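Local atomic coordinates of amidohydrolase (Mycoplasma synoviae, PDB entry 3OVG), a protein that hydrolyses 1,4-lactones, among them the 5-phosphates of D-xylono- and L-arabino-1,4-lactone, using two zinc ions in each subunit. Residues G161-L166 with G192-E197. Numbering follows the deposited sequence.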
ATOM      1  N   GLY A 161     -21.344  -7.537  -7.693  1.00 15.73           N
ATOM      2  CA  GLY A 161     -21.644  -8.866  -8.218  1.00 15.25           C
ATOM      3  C   GLY A 161     -22.195  -9.784  -7.148  1.00 17.31           C
ATOM      4  O   GLY A 161     -22.092 -10.998  -7.262  1.00 15.98           O
ATOM      5  N   ALA A 162     -22.773  -9.227  -6.087  1.00 17.14           N
ATOM      6  CA  ALA A 162     -23.319 -10.092  -5.036  1.00 16.98           C
ATOM      7  C   ALA A 162     -24.211  -9.324  -4.087  1.00 18.04           C
ATOM      8  O   ALA A 162     -24.021  -8.122  -3.872  1.00 17.15           O
ATOM      9  CB  ALA A 162     -22.220 -10.778  -4.257  1.00 15.08           C
ATOM     10  N   ILE A 163     -25.205 -10.025  -3.545  1.00 19.11           N
ATOM     11  CA  ILE A 163     -26.026  -9.460  -2.477  1.00 16.13           C
ATOM     12  C   ILE A 163     -25.670 -10.182  -1.200  1.00 16.08           C
ATOM     13  O   ILE A 163     -25.941 -11.390  -1.038  1.00 16.57           O
ATOM     14  CB  ILE A 163     -27.519  -9.600  -2.768  1.00 15.77           C
ATOM     15  CG1 ILE A 163     -27.841  -8.857  -4.069  1.00 16.24           C
ATOM     16  CG2 ILE A 163     -28.320  -9.072  -1.565  1.00 13.78           C
ATOM     17  CD1 ILE A 163     -29.341  -8.883  -4.514  1.00 18.76           C
ATOM     18  N   ASP A 164     -25.024  -9.438  -0.311  1.00 16.13           N
ATOM     19  CA  ASP A 164     -24.553  -9.980   0.949  1.00 15.98           C
ATOM     20  C   ASP A 164     -25.744 -10.254   1.852  1.00 17.38           C
ATOM     21  O   ASP A 164     -26.749  -9.555   1.789  1.00 17.95           O
ATOM     22  CB  ASP A 164     -23.645  -8.959   1.636  1.00 16.61           C
ATOM     23  CG  ASP A 164     -23.046  -9.494   2.886  1.00 17.97           C
ATOM     24  OD1 ASP A 164     -22.143 -10.351   2.775  1.00 17.52           O
ATOM     25  OD2 ASP A 164     -23.521  -9.086   3.978  1.00 19.08           O
ATOM     26  N   ARG A 165     -25.635 -11.246   2.713  1.00 17.51           N
ATOM     27  CA  ARG A 165     -26.720 -11.512   3.647  1.00 19.45           C
ATOM     28  C   ARG A 165     -27.212 -10.245   4.352  1.00 17.96           C
ATOM     29  O   ARG A 165     -28.413 -10.072   4.517  1.00 15.97           O
ATOM     30  CB  ARG A 165     -26.309 -12.565   4.668  1.00 19.20           C
ATOM     31  CG  ARG A 165     -25.086 -12.222   5.470  1.00 19.74           C
ATOM     32  CD  ARG A 165     -24.722 -13.437   6.327  1.00 24.87           C
ATOM     33  NE  ARG A 165     -25.867 -13.819   7.163  1.00 26.69           N
ATOM     34  CZ  ARG A 165     -26.175 -13.212   8.308  1.00 28.26           C
ATOM     35  NH1 ARG A 165     -25.436 -12.200   8.730  1.00 24.86           N
ATOM     36  NH2 ARG A 165     -27.232 -13.594   9.017  1.00 29.32           N
ATOM     37  N   LEU A 166     -26.285  -9.362   4.737  1.00 18.06           N
ATOM     38  CA  LEU A 166     -26.639  -8.118   5.452  1.00 16.74           C
ATOM     39  C   LEU A 166     -27.355  -7.089   4.566  1.00 16.81           C
ATOM     40  O   LEU A 166     -28.100  -6.222   5.053  1.00 15.60           O
ATOM     41  CB  LEU A 166     -25.404  -7.490   6.124  1.00 16.55           C
ATOM     42  CG  LEU A 166     -25.232  -7.814   7.622  1.00 21.23           C
ATOM     43  CD1 LEU A 166     -25.916  -9.100   8.111  1.00 19.58           C
ATOM     44  CD2 LEU A 166     -23.801  -7.687   8.146  1.00 24.23           C
ATOM     45  N   GLY A 192     -23.748  -1.377 -11.009  1.00 16.14           N
ATOM     46  CA  GLY A 192     -25.008  -1.672 -11.673  1.00 14.46           C
ATOM     47  C   GLY A 192     -25.273  -3.172 -11.744  1.00 16.49           C
ATOM     48  O   GLY A 192     -26.031  -3.633 -12.615  1.00 15.70           O
ATOM     49  N   THR A 193     -24.634  -3.928 -10.847  1.00 12.66           N
ATOM     50  CA  THR A 193     -24.860  -5.370 -10.736  1.00 14.09           C
ATOM     51  C   THR A 193     -26.014  -5.726  -9.768  1.00 14.93           C
ATOM     52  O   THR A 193     -26.326  -4.983  -8.810  1.00 12.96           O
ATOM     53  CB  THR A 193     -23.596  -6.135 -10.271  1.00 15.30           C
ATOM     54  OG1 THR A 193     -23.220  -5.711  -8.934  1.00 15.10           O
ATOM     55  CG2 THR A 193     -22.419  -5.941 -11.239  1.00 15.41           C
HETATM   56  N   MSE A 194     -26.612  -6.890 -10.025  1.00 15.32           N
HETATM   57  CA  MSE A 194     -27.682  -7.455  -9.192  1.00 15.52           C
HETATM   58  C   MSE A 194     -28.947  -6.610  -9.160  1.00 15.34           C
HETATM   59  O   MSE A 194     -29.796  -6.774  -8.268  1.00 14.62           O
HETATM   60  CB  MSE A 194     -27.191  -7.647  -7.753  1.00 16.82           C
HETATM   61  CG  MSE A 194     -25.861  -8.372  -7.660  1.00 16.52           C
HETATM   62 SE   MSE A 194     -25.990 -10.182  -8.418  1.00 27.42          SE
HETATM   63  CE  MSE A 194     -27.155 -11.072  -7.039  1.00 18.24           C
ATOM     64  N   ALA A 195     -29.091  -5.718 -10.131  1.00 15.71           N
ATOM     65  CA  ALA A 195     -30.217  -4.782 -10.099  1.00 16.64           C
ATOM     66  C   ALA A 195     -31.555  -5.528 -10.228  1.00 15.63           C
ATOM     67  O   ALA A 195     -32.529  -5.214  -9.543  1.00 13.97           O
ATOM     68  CB  ALA A 195     -30.071  -3.755 -11.184  1.00 14.78           C
ATOM     69  N   LEU A 196     -31.586  -6.524 -11.111  1.00 15.92           N
ATOM     70  CA  LEU A 196     -32.790  -7.321 -11.320  1.00 15.32           C
ATOM     71  C   LEU A 196     -33.195  -7.957  -9.980  1.00 16.02           C
ATOM     72  O   LEU A 196     -34.356  -7.975  -9.590  1.00 16.94           O
ATOM     73  CB  LEU A 196     -32.489  -8.423 -12.343  1.00 16.70           C
ATOM     74  CG  LEU A 196     -33.631  -9.383 -12.667  1.00 17.85           C
ATOM     75  CD1 LEU A 196     -34.866  -8.595 -13.180  1.00 16.82           C
ATOM     76  CD2 LEU A 196     -33.176 -10.420 -13.673  1.00 17.02           C
ATOM     77  N   GLU A 197     -32.205  -8.478  -9.279  1.00 15.58           N
ATOM     78  CA  GLU A 197     -32.447  -9.244  -8.084  1.00 16.16           C
ATOM     79  C   GLU A 197     -32.865  -8.328  -6.916  1.00 15.28           C
ATOM     80  O   GLU A 197     -33.760  -8.664  -6.170  1.00 16.48           O
ATOM     81  CB  GLU A 197     -31.216 -10.101  -7.761  1.00 17.09           C
ATOM     82  CG  GLU A 197     -31.022 -11.297  -8.739  1.00 17.56           C
ATOM     83  CD  GLU A 197     -30.510 -10.848 -10.102  1.00 17.43           C
ATOM     84  OE1 GLU A 197     -29.791  -9.842 -10.164  1.00 18.17           O
ATOM     85  OE2 GLU A 197     -30.816 -11.486 -11.111  1.00 20.12           O
TER
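Thr193 OG1 takes the backbone N-H of Gly161 in a fairly straight hydrogen bond, 2.9 Å from Gly161 N. With chi1 at 63°, OG1 sits between the backbone N and carbonyl carbon of Thr193; the same hydroxyl donates to Gln190 O. Next along, the side chain of Met194, a selenomethionine bent at chi2 and chi3, fills the tight part of the contact. Its CG lies 3.6 Å from Ala162 N, SE rests against the Gly161-Ala162 peptide, and the chain folds back to put CE 3.8 Å from Ile163 CG1. Ile163 is extended through chi2, and its CD1 goes on to Glu197 CB at 3.9 Å, in the first turn of helix 195-205. Beyond Ile163 the segments part: Asp164 caps helix 165-181, its OD2 accepting from Leu166 N. A second subunit packs along both the tight part and this open end; its Lys290 and Arg301 form salt bridges to Asp164 and Glu197. The contact joins the chain leaving TIM-barrel strand 157-160 to the turn after its neighbour 185-190 and the start of helix 195-205. Accepting from Gly161 while donating to Gln190 fixes the rotation of the Thr193 hydroxyl and links the two chains just past their strands.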